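Local structure of putative TetR-family transcriptional regulator (Streptomyces coelicolor, 2HXO) at residues A95-D100 with D214-L219; I128-G133 with S150-M154; Q88-R92 with I222-L226; V187-E192 with A206-R210; W99-E103 with A160-A165. The protein probably acts as a TetR-type transcription factor that binds cis-regulatory DNA through an N-terminal helix-turn-helix and pairs into dimers through its helical C-terminal domain. All coordinates share one frame; numbering follows the deposited sequence.

Interaction 1: residues A95-D100 with D214-L219; sequences ALGLWD and DREQFL
Trp99 and Phe218 meet in an offset stack, the centroid of the six-membered indole ring 4.6 Å from that of the Phe218 ring and the planes 30° apart. Overlap is partial: Trp99 CE3 lies over the rim of the phenyl face, 3.4 Å from Phe218 CG, while Phe218 CB sits above the indole in a CH-pi contact. Trp99 is sent across by a first torsion of 168°, which sets CG opposite the backbone nitrogen, and the two side chains overlap while reaching out from facing helices. At the phenyl edge, Phe218 CE2 comes to 3.2 Å from Ala95 O. The rings join helices 87-104 and 214-230 of the TetR C-terminal domain, whose segments here run roughly antiparallel, at 146°. On their outer side Arg215 grips Asp100 edge-on with the two groups almost coplanar: NH2 reaches the syn lone pair of OD2 at 3.1 Å in a nearly straight bond, and NE makes a weak one to OD1 at 3.4 Å. Leu96 CD2 covers the centre of one guanidinium face, 4.0 Å from Arg215 CZ, and also packs tightly on Leu219 CD2 at 3.3 Å. With a valine in place of Trp99, Phe218 would probably lose its stacking partner and a gap would open beside Asp214. Further out, helix 146-166 lies against this pair: Ile157 touches Ala95, Ala160 touches Phe218, and the Tyr156 hydroxyl bonds to Phe218 O.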
# COMPACT_ATOMS: atom_id res chain seq x y z
N ALA A 95 -3.87 6.54 12.42
CA ALA A 95 -2.96 6.43 11.29
C ALA A 95 -1.48 6.59 11.70
O ALA A 95 -0.62 5.84 11.22
CB ALA A 95 -3.33 7.46 10.22
N LEU A 96 -1.18 7.56 12.56
CA LEU A 96 0.20 7.75 13.01
C LEU A 96 0.64 6.56 13.85
O LEU A 96 1.80 6.14 13.79
CB LEU A 96 0.34 9.02 13.84
CG LEU A 96 0.23 10.30 13.01
CD1 LEU A 96 0.33 11.51 13.92
CD2 LEU A 96 1.32 10.31 11.94
N GLY A 97 -0.28 6.01 14.64
CA GLY A 97 0.05 4.84 15.44
C GLY A 97 0.48 3.75 14.49
O GLY A 97 1.49 3.09 14.71
N LEU A 98 -0.27 3.55 13.40
CA LEU A 98 0.09 2.52 12.43
C LEU A 98 1.40 2.87 11.71
O LEU A 98 2.26 2.02 11.53
CB LEU A 98 -1.04 2.32 11.42
CG LEU A 98 -2.29 1.62 11.97
CD1 LEU A 98 -3.36 1.55 10.91
CD2 LEU A 98 -1.92 0.22 12.47
N TRP A 99 1.54 4.13 11.30
CA TRP A 99 2.74 4.57 10.61
C TRP A 99 3.99 4.36 11.47
O TRP A 99 4.99 3.80 11.00
CB TRP A 99 2.61 6.05 10.24
CG TRP A 99 3.91 6.67 9.78
CD1 TRP A 99 4.92 7.17 10.57
CD2 TRP A 99 4.32 6.92 8.42
NE1 TRP A 99 5.92 7.71 9.79
CE2 TRP A 99 5.57 7.57 8.47
CE3 TRP A 99 3.74 6.66 7.18
CZ2 TRP A 99 6.26 7.96 7.32
CZ3 TRP A 99 4.43 7.05 6.03
CH2 TRP A 99 5.67 7.70 6.11
N ASP A 100 3.94 4.81 12.72
CA ASP A 100 5.08 4.66 13.62
C ASP A 100 5.36 3.19 13.93
O ASP A 100 6.52 2.79 14.07
CB ASP A 100 4.85 5.44 14.92
CG ASP A 100 4.86 6.95 14.70
OD1 ASP A 100 5.45 7.40 13.69
OD2 ASP A 100 4.29 7.68 15.54
N ASP A 214 8.44 12.49 4.92
CA ASP A 214 7.48 11.42 4.68
C ASP A 214 6.31 11.48 5.67
O ASP A 214 5.15 11.41 5.27
CB ASP A 214 8.17 10.06 4.79
CG ASP A 214 9.32 9.90 3.81
OD1 ASP A 214 9.05 9.83 2.59
OD2 ASP A 214 10.49 9.87 4.26
N ARG A 215 6.63 11.62 6.95
CA ARG A 215 5.63 11.67 8.01
C ARG A 215 4.59 12.77 7.77
O ARG A 215 3.38 12.54 7.92
CB ARG A 215 6.32 11.87 9.36
CG ARG A 215 5.44 11.67 10.61
CD ARG A 215 6.34 11.35 11.81
NE ARG A 215 5.64 10.71 12.92
CZ ARG A 215 4.79 11.32 13.74
NH1 ARG A 215 4.51 12.61 13.56
NH2 ARG A 215 4.22 10.65 14.73
N GLU A 216 5.05 13.96 7.41
CA GLU A 216 4.13 15.06 7.14
C GLU A 216 3.31 14.77 5.89
O GLU A 216 2.14 15.13 5.81
CB GLU A 216 4.90 16.37 6.99
CG GLU A 216 5.47 16.88 8.31
CD GLU A 216 4.44 16.89 9.43
OE1 GLU A 216 3.48 17.70 9.35
OE2 GLU A 216 4.57 16.08 10.38
N GLN A 217 3.94 14.14 4.91
CA GLN A 217 3.25 13.79 3.69
C GLN A 217 2.09 12.87 4.09
O GLN A 217 0.94 13.08 3.69
CB GLN A 217 4.19 13.05 2.74
CG GLN A 217 3.50 12.53 1.49
CD GLN A 217 2.86 13.64 0.70
OE1 GLN A 217 3.53 14.61 0.34
NE2 GLN A 217 1.55 13.53 0.44
N PHE A 218 2.42 11.87 4.89
CA PHE A 218 1.47 10.90 5.38
C PHE A 218 0.24 11.57 5.98
O PHE A 218 -0.89 11.28 5.58
CB PHE A 218 2.14 10.01 6.43
CG PHE A 218 1.25 8.91 6.94
CD1 PHE A 218 0.76 7.93 6.08
CD2 PHE A 218 0.89 8.86 8.29
CE1 PHE A 218 -0.08 6.92 6.55
CE2 PHE A 218 0.05 7.85 8.76
CZ PHE A 218 -0.44 6.88 7.88
N LEU A 219 0.46 12.47 6.93
CA LEU A 219 -0.62 13.20 7.60
C LEU A 219 -1.42 14.11 6.67
O LEU A 219 -2.61 14.30 6.87
CB LEU A 219 -0.08 14.03 8.76
CG LEU A 219 0.36 13.27 10.00
CD1 LEU A 219 0.83 14.26 11.07
CD2 LEU A 219 -0.80 12.43 10.53

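Interaction 2: residues I128-G133 with S150-M154; sequences IFESLG and SSALM
The methyl end of Met154, a selenomethionine here, is one of two bumps that carry this contact. Its CE pushes into the notch between Ile128 and Phe129, 3.3 Å from Ile128 CG2 and equally 3.3 Å from Phe129 CE1, so the fit is tight. The chain gets there by leaving the backbone with CG opposite the nitrogen and then bending twice, at chi2 (72°) and again at chi3, which hooks the methyl back toward helix 124-138. Phe129 answers with a bump of its own. Its chi1 of -96° is off a staggered position, and the ring slants into the shallow dip beside Ser150, Ser151 and Met154. Ser151 OG lies near the ring plane, 3.5 Å from Phe129 CE2, and Ser150 CB approaches at a slant. The two segments, from helices 124-138 and 146-166, cross steeply, at 115°, within the all-helical TetR C-terminal domain. Were Phe129 an alanine, the Met154 methyl would probably lose one wall of its notch and be freer to turn. On the other flank, Leu132 CD1 settles into a hollow lined by Ser150 O, Leu153 CB (4.2 Å away) and the Met154 backbone nitrogen. The two backbones of these segments come nearest at Gly133 and Ser150, their CA atoms 5.6 Å apart, and Gly133 CA lies 3.5 Å from Ser150 OG. Neither serine hydroxyl bonds across the contact: Ser150 OG pairs with Trp146 O and Ser151 OG with Phe147 O, each one turn back. Beyond them, Phe201 of the second subunit packs on Ser150.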
# COMPACT_ATOMS: atom_id res chain seq x y z
N ILE A 128 -8.99 -2.19 13.71
CA ILE A 128 -8.60 -0.97 13.01
C ILE A 128 -9.87 -0.39 12.43
O ILE A 128 -10.13 0.80 12.52
CB ILE A 128 -7.64 -1.23 11.83
CG1 ILE A 128 -6.39 -1.96 12.30
CG2 ILE A 128 -7.28 0.10 11.18
CD1 ILE A 128 -5.70 -1.27 13.45
N PHE A 129 -10.66 -1.25 11.81
CA PHE A 129 -11.90 -0.82 11.21
C PHE A 129 -12.88 -0.24 12.22
O PHE A 129 -13.59 0.71 11.91
CB PHE A 129 -12.55 -1.96 10.42
CG PHE A 129 -12.23 -1.91 8.95
CD1 PHE A 129 -11.07 -2.53 8.45
CD2 PHE A 129 -13.03 -1.18 8.08
CE1 PHE A 129 -10.73 -2.42 7.10
CE2 PHE A 129 -12.69 -1.06 6.72
CZ PHE A 129 -11.54 -1.68 6.23
N GLU A 130 -12.91 -0.78 13.43
CA GLU A 130 -13.79 -0.26 14.45
C GLU A 130 -13.31 1.15 14.85
O GLU A 130 -14.10 2.06 15.01
CB GLU A 130 -13.78 -1.17 15.68
CG GLU A 130 -14.78 -0.81 16.77
CD GLU A 130 -16.24 -1.01 16.36
OE1 GLU A 130 -16.51 -1.87 15.50
OE2 GLU A 130 -17.12 -0.34 16.92
N SER A 131 -12.00 1.30 14.99
CA SER A 131 -11.40 2.57 15.36
C SER A 131 -11.71 3.66 14.34
O SER A 131 -12.11 4.77 14.71
CB SER A 131 -9.88 2.43 15.47
OG SER A 131 -9.53 1.45 16.43
N LEU A 132 -11.52 3.36 13.05
CA LEU A 132 -11.79 4.32 12.00
C LEU A 132 -13.29 4.57 11.83
O LEU A 132 -13.73 5.72 11.74
CB LEU A 132 -11.18 3.83 10.68
CG LEU A 132 -9.67 3.57 10.68
CD1 LEU A 132 -9.25 2.90 9.36
CD2 LEU A 132 -8.92 4.86 10.89
N GLY A 133 -14.07 3.49 11.80
CA GLY A 133 -15.51 3.59 11.62
C GLY A 133 -16.26 4.52 12.56
O GLY A 133 -17.08 5.34 12.12
N SER A 150 -14.42 4.10 5.51
CA SER A 150 -13.47 3.41 6.38
C SER A 150 -12.40 2.65 5.61
O SER A 150 -11.22 2.69 5.98
CB SER A 150 -14.21 2.44 7.30
OG SER A 150 -15.04 3.17 8.18
N SER A 151 -12.82 1.95 4.55
CA SER A 151 -11.91 1.18 3.71
C SER A 151 -10.93 2.07 2.99
O SER A 151 -9.77 1.70 2.80
CB SER A 151 -12.67 0.35 2.68
OG SER A 151 -13.40 -0.70 3.29
N ALA A 152 -11.40 3.25 2.56
CA ALA A 152 -10.53 4.19 1.87
C ALA A 152 -9.42 4.65 2.81
O ALA A 152 -8.25 4.68 2.42
CB ALA A 152 -11.33 5.40 1.36
N LEU A 153 -9.78 5.02 4.04
CA LEU A 153 -8.77 5.45 5.00
C LEU A 153 -7.74 4.32 5.16
O LEU A 153 -6.54 4.54 5.06
CB LEU A 153 -9.42 5.78 6.35
CG LEU A 153 -10.18 7.10 6.31
CD1 LEU A 153 -11.16 7.19 7.47
CD2 LEU A 153 -9.18 8.25 6.29
N MSE A 154 -8.24 3.11 5.38
CA MSE A 154 -7.38 1.95 5.53
C MSE A 154 -6.43 1.74 4.35
O MSE A 154 -5.21 1.60 4.53
CB MSE A 154 -8.23 0.70 5.70
CG MSE A 154 -7.41 -0.55 5.68
SE MSE A 154 -6.41 -0.67 7.31
CE MSE A 154 -7.79 -1.56 8.34

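Interaction 3: residues Q88-R92 with I222-L226; sequences QDAVR and ITLVL
In the antiparallel pairing of helices 87-104 and 214-230, Arg92 and Thr223 tie the outer flank while Val91 and Leu226 pack on the inner one. Arg92 grips side-on, aiming both NE and NH2 at the single oxygen Thr223 OG1. Arg92 NE lies 3.0 Å from Thr223 OG1 in a fairly straight bond (158°); the one from NH2 to Thr223 OG1, at 3.2 Å, is more bent. The oxygen lies in the guanidinium plane for both, so the grip fixes the rotation of that plane. An extended run from CG to NE carries the group over, and on the far side Arg92 NH1 makes a salt bridge to Asp89 OD1 at 3.3 Å. Leu226 CD1 lies over one guanidinium face, displaced toward the rim, and 3.7 Å from Gln88 O. This pair belongs to the helical core of the TetR C-terminal domain; the two segments cross at 142°, and the neighbouring Val225 packs on Val225 of the second subunit. Val91 and Leu226 lie alongside each other, Val91 CG1 resting 3.8 Å from Leu226 CD2. Ile222 turns its CG2 methyl toward the aliphatic part of Arg92, 3.9 Å from CG. Thr223 OG1 also pairs with Leu219 O one turn back along its helix, so the hydroxyl gripped by Arg92 is also held by its own helix. Met139 touches both Gln88 and Leu226.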
# COMPACT_ATOMS: atom_id res chain seq x y z
N GLN A 88 -11.58 13.76 13.18
CA GLN A 88 -10.47 13.83 12.25
C GLN A 88 -9.12 13.63 12.93
O GLN A 88 -8.25 12.94 12.39
CB GLN A 88 -10.50 15.16 11.48
CG GLN A 88 -11.59 15.20 10.39
CD GLN A 88 -12.97 15.64 10.89
OE1 GLN A 88 -13.30 15.51 12.07
NE2 GLN A 88 -13.79 16.16 9.97
N ASP A 89 -8.96 14.22 14.12
CA ASP A 89 -7.73 14.08 14.90
C ASP A 89 -7.58 12.63 15.33
O ASP A 89 -6.48 12.08 15.28
CB ASP A 89 -7.76 14.93 16.18
CG ASP A 89 -7.79 16.40 15.89
OD1 ASP A 89 -6.97 16.84 15.08
OD2 ASP A 89 -8.62 17.11 16.49
N ALA A 90 -8.68 12.04 15.77
CA ALA A 90 -8.67 10.67 16.23
C ALA A 90 -8.21 9.76 15.07
O ALA A 90 -7.40 8.86 15.26
CB ALA A 90 -10.04 10.27 16.74
N VAL A 91 -8.71 10.01 13.87
CA VAL A 91 -8.30 9.20 12.73
C VAL A 91 -6.80 9.37 12.50
O VAL A 91 -6.09 8.41 12.19
CB VAL A 91 -9.10 9.57 11.45
CG1 VAL A 91 -8.43 8.96 10.25
CG2 VAL A 91 -10.53 9.06 11.58
N ARG A 92 -6.31 10.60 12.64
CA ARG A 92 -4.88 10.85 12.48
C ARG A 92 -4.06 10.10 13.52
O ARG A 92 -2.98 9.59 13.20
CB ARG A 92 -4.58 12.34 12.58
CG ARG A 92 -5.01 13.11 11.35
CD ARG A 92 -4.65 14.59 11.52
NE ARG A 92 -5.34 15.37 10.51
CZ ARG A 92 -6.46 16.05 10.71
NH1 ARG A 92 -7.02 16.07 11.91
NH2 ARG A 92 -7.04 16.65 9.69
N ILE A 222 -3.75 11.78 4.56
CA ILE A 222 -4.88 11.30 5.36
C ILE A 222 -5.87 12.46 5.51
O ILE A 222 -7.08 12.26 5.39
CB ILE A 222 -4.39 10.77 6.75
CG1 ILE A 222 -5.42 9.81 7.34
CG2 ILE A 222 -4.18 11.91 7.73
CD1 ILE A 222 -5.62 8.53 6.55
N THR A 223 -5.36 13.67 5.73
CA THR A 223 -6.22 14.85 5.87
C THR A 223 -7.01 15.11 4.58
O THR A 223 -8.19 15.50 4.61
CB THR A 223 -5.37 16.07 6.28
OG1 THR A 223 -4.81 15.81 7.58
CG2 THR A 223 -6.20 17.34 6.33
N LEU A 224 -6.35 14.88 3.45
CA LEU A 224 -6.98 15.03 2.14
C LEU A 224 -8.14 14.03 2.01
O LEU A 224 -9.23 14.37 1.56
CB LEU A 224 -5.94 14.74 1.05
CG LEU A 224 -5.69 15.74 -0.07
CD1 LEU A 224 -5.98 17.17 0.38
CD2 LEU A 224 -4.25 15.58 -0.53
N VAL A 225 -7.92 12.79 2.44
CA VAL A 225 -8.98 11.79 2.38
C VAL A 225 -10.11 12.19 3.33
O VAL A 225 -11.28 12.11 2.98
CB VAL A 225 -8.46 10.37 2.77
CG1 VAL A 225 -9.61 9.36 2.66
CG2 VAL A 225 -7.32 9.96 1.84
N LEU A 226 -9.75 12.61 4.55
CA LEU A 226 -10.74 13.03 5.55
C LEU A 226 -11.59 14.19 5.04
O LEU A 226 -12.77 14.25 5.31
CB LEU A 226 -10.05 13.41 6.87
CG LEU A 226 -9.46 12.24 7.65
CD1 LEU A 226 -8.50 12.75 8.73
CD2 LEU A 226 -10.58 11.39 8.24

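Interaction 4: residues V187-E192 with A206-R210; sequences VSTAWE and ADQVR
Ser188, with OG swung opposite its own backbone nitrogen (chi1 -176°), and Val209, whose CG1 takes the same position, bring the polar and apolar halves of this contact together. Ser188 OG donates to Ala206 O at 3.2 Å, arriving well above the carbonyl plane instead of along a lone pair. Val209 N reaches the same oxygen from the opposite face, so Ala206 O is held by two donors, one on each side. Arg210 folds over the serine through a bend at chi3 (-48°); its NH2 makes a weak bond to Ser188 OG and a long salt bridge, 3.6 Å, to Glu192 OE2, whereas its firmer partner is Asp185, which NE meets. Beneath, Val209 is a two-pronged wedge: CG1 touches Val187 CG1 at 3.7 Å, and CG2 approaches Trp191 CE3 at 3.8 Å. Glu192 CG closes the flank, 3.5 Å from Ala206 CB. Trp191 also meets the ring of Phe129 of the second subunit, planes at about 40°. The arrangement packs the last turn of helix 182-191 against the turn that follows helix 200-205, in a peripheral part of the all-helical TetR C-terminal domain that rests on the partner subunit.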
# COMPACT_ATOMS: atom_id res chain seq x y z
N VAL A 187 17.06 11.36 -5.81
CA VAL A 187 15.85 11.44 -6.63
C VAL A 187 15.68 12.86 -7.15
O VAL A 187 15.44 13.08 -8.34
CB VAL A 187 14.59 11.08 -5.81
CG1 VAL A 187 13.34 11.33 -6.65
CG2 VAL A 187 14.64 9.62 -5.38
N SER A 188 15.79 13.83 -6.24
CA SER A 188 15.63 15.23 -6.59
C SER A 188 16.53 15.65 -7.76
O SER A 188 16.05 16.25 -8.73
CB SER A 188 15.92 16.11 -5.37
OG SER A 188 15.70 17.47 -5.67
N THR A 189 17.82 15.34 -7.67
CA THR A 189 18.72 15.72 -8.75
C THR A 189 18.45 14.89 -10.00
O THR A 189 18.42 15.43 -11.11
CB THR A 189 20.21 15.59 -8.33
OG1 THR A 189 20.41 14.38 -7.60
CG2 THR A 189 20.61 16.76 -7.45
N ALA A 190 18.23 13.59 -9.83
CA ALA A 190 17.95 12.72 -10.97
C ALA A 190 16.76 13.25 -11.78
O ALA A 190 16.80 13.27 -13.01
CB ALA A 190 17.66 11.30 -10.50
N TRP A 191 15.71 13.67 -11.07
CA TRP A 191 14.51 14.20 -11.73
C TRP A 191 14.80 15.53 -12.41
O TRP A 191 14.27 15.82 -13.48
CB TRP A 191 13.37 14.37 -10.71
CG TRP A 191 12.69 13.08 -10.37
CD1 TRP A 191 13.13 11.82 -10.66
CD2 TRP A 191 11.44 12.91 -9.67
NE1 TRP A 191 12.24 10.88 -10.19
CE2 TRP A 191 11.20 11.52 -9.59
CE3 TRP A 191 10.51 13.80 -9.12
CZ2 TRP A 191 10.05 11.00 -8.96
CZ3 TRP A 191 9.37 13.28 -8.49
CH2 TRP A 191 9.15 11.89 -8.43
N GLU A 192 15.65 16.34 -11.77
CA GLU A 192 16.04 17.63 -12.32
C GLU A 192 16.80 17.46 -13.64
O GLU A 192 17.16 18.44 -14.28
CB GLU A 192 16.90 18.40 -11.31
CG GLU A 192 16.07 19.09 -10.23
CD GLU A 192 16.90 19.68 -9.12
OE1 GLU A 192 16.34 20.46 -8.32
OE2 GLU A 192 18.11 19.36 -9.03
N ALA A 206 10.44 19.12 -8.91
CA ALA A 206 11.68 18.37 -8.69
C ALA A 206 12.41 18.67 -7.38
O ALA A 206 12.67 17.76 -6.58
CB ALA A 206 12.63 18.58 -9.87
N ASP A 207 12.76 19.93 -7.18
CA ASP A 207 13.49 20.35 -5.98
C ASP A 207 12.78 20.03 -4.67
O ASP A 207 13.43 19.73 -3.66
CB ASP A 207 13.79 21.85 -6.05
CG ASP A 207 12.57 22.67 -6.42
OD1 ASP A 207 12.71 23.88 -6.68
OD2 ASP A 207 11.45 22.10 -6.44
N GLN A 208 11.45 20.08 -4.68
CA GLN A 208 10.67 19.80 -3.49
C GLN A 208 10.86 18.38 -2.97
O GLN A 208 10.48 18.07 -1.85
CB GLN A 208 9.19 20.06 -3.75
CG GLN A 208 8.84 21.52 -3.96
CD GLN A 208 7.40 21.73 -4.36
OE1 GLN A 208 6.47 21.32 -3.65
NE2 GLN A 208 7.20 22.39 -5.49
N VAL A 209 11.45 17.51 -3.80
CA VAL A 209 11.68 16.13 -3.38
C VAL A 209 12.67 16.12 -2.22
O VAL A 209 12.49 15.39 -1.23
CB VAL A 209 12.29 15.28 -4.52
CG1 VAL A 209 12.56 13.87 -4.01
CG2 VAL A 209 11.34 15.23 -5.71
N ARG A 210 13.71 16.93 -2.35
CA ARG A 210 14.77 17.05 -1.34
C ARG A 210 14.22 17.70 -0.08
O ARG A 210 13.65 18.79 -0.14
CB ARG A 210 15.91 17.90 -1.91
CG ARG A 210 17.26 17.73 -1.21
CD ARG A 210 18.36 18.41 -2.02
NE ARG A 210 18.28 18.04 -3.44
CZ ARG A 210 18.98 18.62 -4.41
NH1 ARG A 210 19.82 19.61 -4.13
NH2 ARG A 210 18.82 18.23 -5.67

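Interaction 5: residues W99-E103 with A160-A165; sequences WDATE and AAGQNA
One face of the Trp99 indole is covered by the carboxamide of Asn164, the other by Phe218 of helix 214-230, and Asp100 OD1 lies in plane at its edge. Three helices of the TetR C-terminal domain therefore share this one ring; the segments from helices 87-104 and 146-166 run nearly parallel, 24° apart. The amide lies almost flat on the indole, planes 16° apart, with ND2 3.6 Å above the ring and over its centre. Nearer the outer rim, Asn164 CB sits 3.3 Å from Trp99 CH2, and Asn164 OD1 is 3.3 Å from Trp99 CZ2. A first torsion of 169° sends the amide out over the indole. Its ND2 also makes a weak hydrogen bond to Glu103 OE1 at 3.5 Å, which adds a second, looser hold on the amide. Small side chains let the backbones close in: Trp99 and Ala161 have their CA atoms 5.2 Å apart, and Trp99 CE3 rests 3.9 Å from Ala161 CA. Thr102 lies between the helices, its hydroxyl branch, OG1, facing Ala161. This OG1 donates to Trp99 O at 3.1 Å, tilted from the carbonyl plane, and stands 3.9 Å from Ala161 CB.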
# COMPACT_ATOMS: atom_id res chain seq x y z
N TRP A 99 1.54 4.13 11.30
CA TRP A 99 2.74 4.57 10.61
C TRP A 99 3.99 4.36 11.47
O TRP A 99 4.99 3.80 11.00
CB TRP A 99 2.61 6.05 10.24
CG TRP A 99 3.91 6.67 9.78
CD1 TRP A 99 4.92 7.17 10.57
CD2 TRP A 99 4.32 6.92 8.42
NE1 TRP A 99 5.92 7.71 9.79
CE2 TRP A 99 5.57 7.57 8.47
CE3 TRP A 99 3.74 6.66 7.18
CZ2 TRP A 99 6.26 7.96 7.32
CZ3 TRP A 99 4.43 7.05 6.03
CH2 TRP A 99 5.67 7.70 6.11
N ASP A 100 3.94 4.81 12.72
CA ASP A 100 5.08 4.66 13.62
C ASP A 100 5.36 3.19 13.93
O ASP A 100 6.52 2.79 14.07
CB ASP A 100 4.85 5.44 14.92
CG ASP A 100 4.86 6.95 14.70
OD1 ASP A 100 5.45 7.40 13.69
OD2 ASP A 100 4.29 7.68 15.54
N ALA A 101 4.30 2.39 14.07
CA ALA A 101 4.49 0.98 14.36
C ALA A 101 5.18 0.26 13.20
O ALA A 101 6.10 -0.53 13.43
CB ALA A 101 3.13 0.32 14.66
N THR A 102 4.77 0.51 11.97
CA THR A 102 5.39 -0.17 10.83
C THR A 102 6.82 0.33 10.63
O THR A 102 7.62 -0.27 9.92
CB THR A 102 4.59 0.03 9.54
OG1 THR A 102 4.77 1.37 9.08
CG2 THR A 102 3.11 -0.22 9.78
N GLU A 103 7.12 1.45 11.27
CA GLU A 103 8.43 2.07 11.17
C GLU A 103 9.35 1.42 12.20
O GLU A 103 10.54 1.19 11.95
CB GLU A 103 8.29 3.57 11.42
CG GLU A 103 9.59 4.35 11.49
CD GLU A 103 9.40 5.79 11.06
OE1 GLU A 103 9.37 6.04 9.83
OE2 GLU A 103 9.27 6.68 11.94
N ALA A 160 0.67 4.32 2.09
CA ALA A 160 1.72 5.25 2.48
C ALA A 160 2.65 4.58 3.50
O ALA A 160 3.87 4.60 3.34
CB ALA A 160 1.12 6.53 3.06
N ALA A 161 2.08 3.96 4.53
CA ALA A 161 2.89 3.28 5.54
C ALA A 161 3.67 2.12 4.91
O ALA A 161 4.82 1.87 5.28
CB ALA A 161 2.01 2.76 6.67
N GLY A 162 3.04 1.42 3.98
CA GLY A 162 3.70 0.30 3.32
C GLY A 162 4.94 0.76 2.58
O GLY A 162 5.99 0.14 2.68
N GLN A 163 4.81 1.86 1.85
CA GLN A 163 5.93 2.41 1.10
C GLN A 163 6.99 2.91 2.08
O GLN A 163 8.19 2.76 1.85
CB GLN A 163 5.46 3.56 0.20
CG GLN A 163 6.48 4.02 -0.84
CD GLN A 163 7.04 2.86 -1.67
OE1 GLN A 163 6.34 1.89 -1.97
NE2 GLN A 163 8.31 2.97 -2.05
N ASN A 164 6.54 3.51 3.18
CA ASN A 164 7.46 4.00 4.20
C ASN A 164 8.32 2.86 4.75
O ASN A 164 9.53 3.03 4.94
CB ASN A 164 6.68 4.66 5.34
CG ASN A 164 7.55 4.96 6.53
OD1 ASN A 164 8.51 5.73 6.43
ND2 ASN A 164 7.23 4.35 7.67
N ALA A 165 7.70 1.71 5.01
CA ALA A 165 8.43 0.55 5.52
C ALA A 165 9.53 0.15 4.54
O ALA A 165 10.64 -0.21 4.94
CB ALA A 165 7.48 -0.62 5.74

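Overall arrangement
Four of the five contacts knit one helical core, while the fifth stands apart. Interactions 1 and 3 are successive levels of the pairing of helices 87-104 and 214-230, their centres 11 Å apart. Interaction 5 shares Trp99 with interaction 1, centres only 7 Å apart, and brings in helix 146-166, which interaction 2 joins to helix 124-138. Leu153 of interaction 2 touches Val91, Ile222 and Leu226 of interaction 3. Along the chain, interactions 1 and 3 bracket the rest, and interactions 2 and 5 close before interaction 4 opens. Interaction 4 lies 22 Å from interaction 1, centre to centre, yet its second segment ends just ahead of helix 214-230. Interactions 2 to 5 all touch the second subunit, consistent with a dimerising domain.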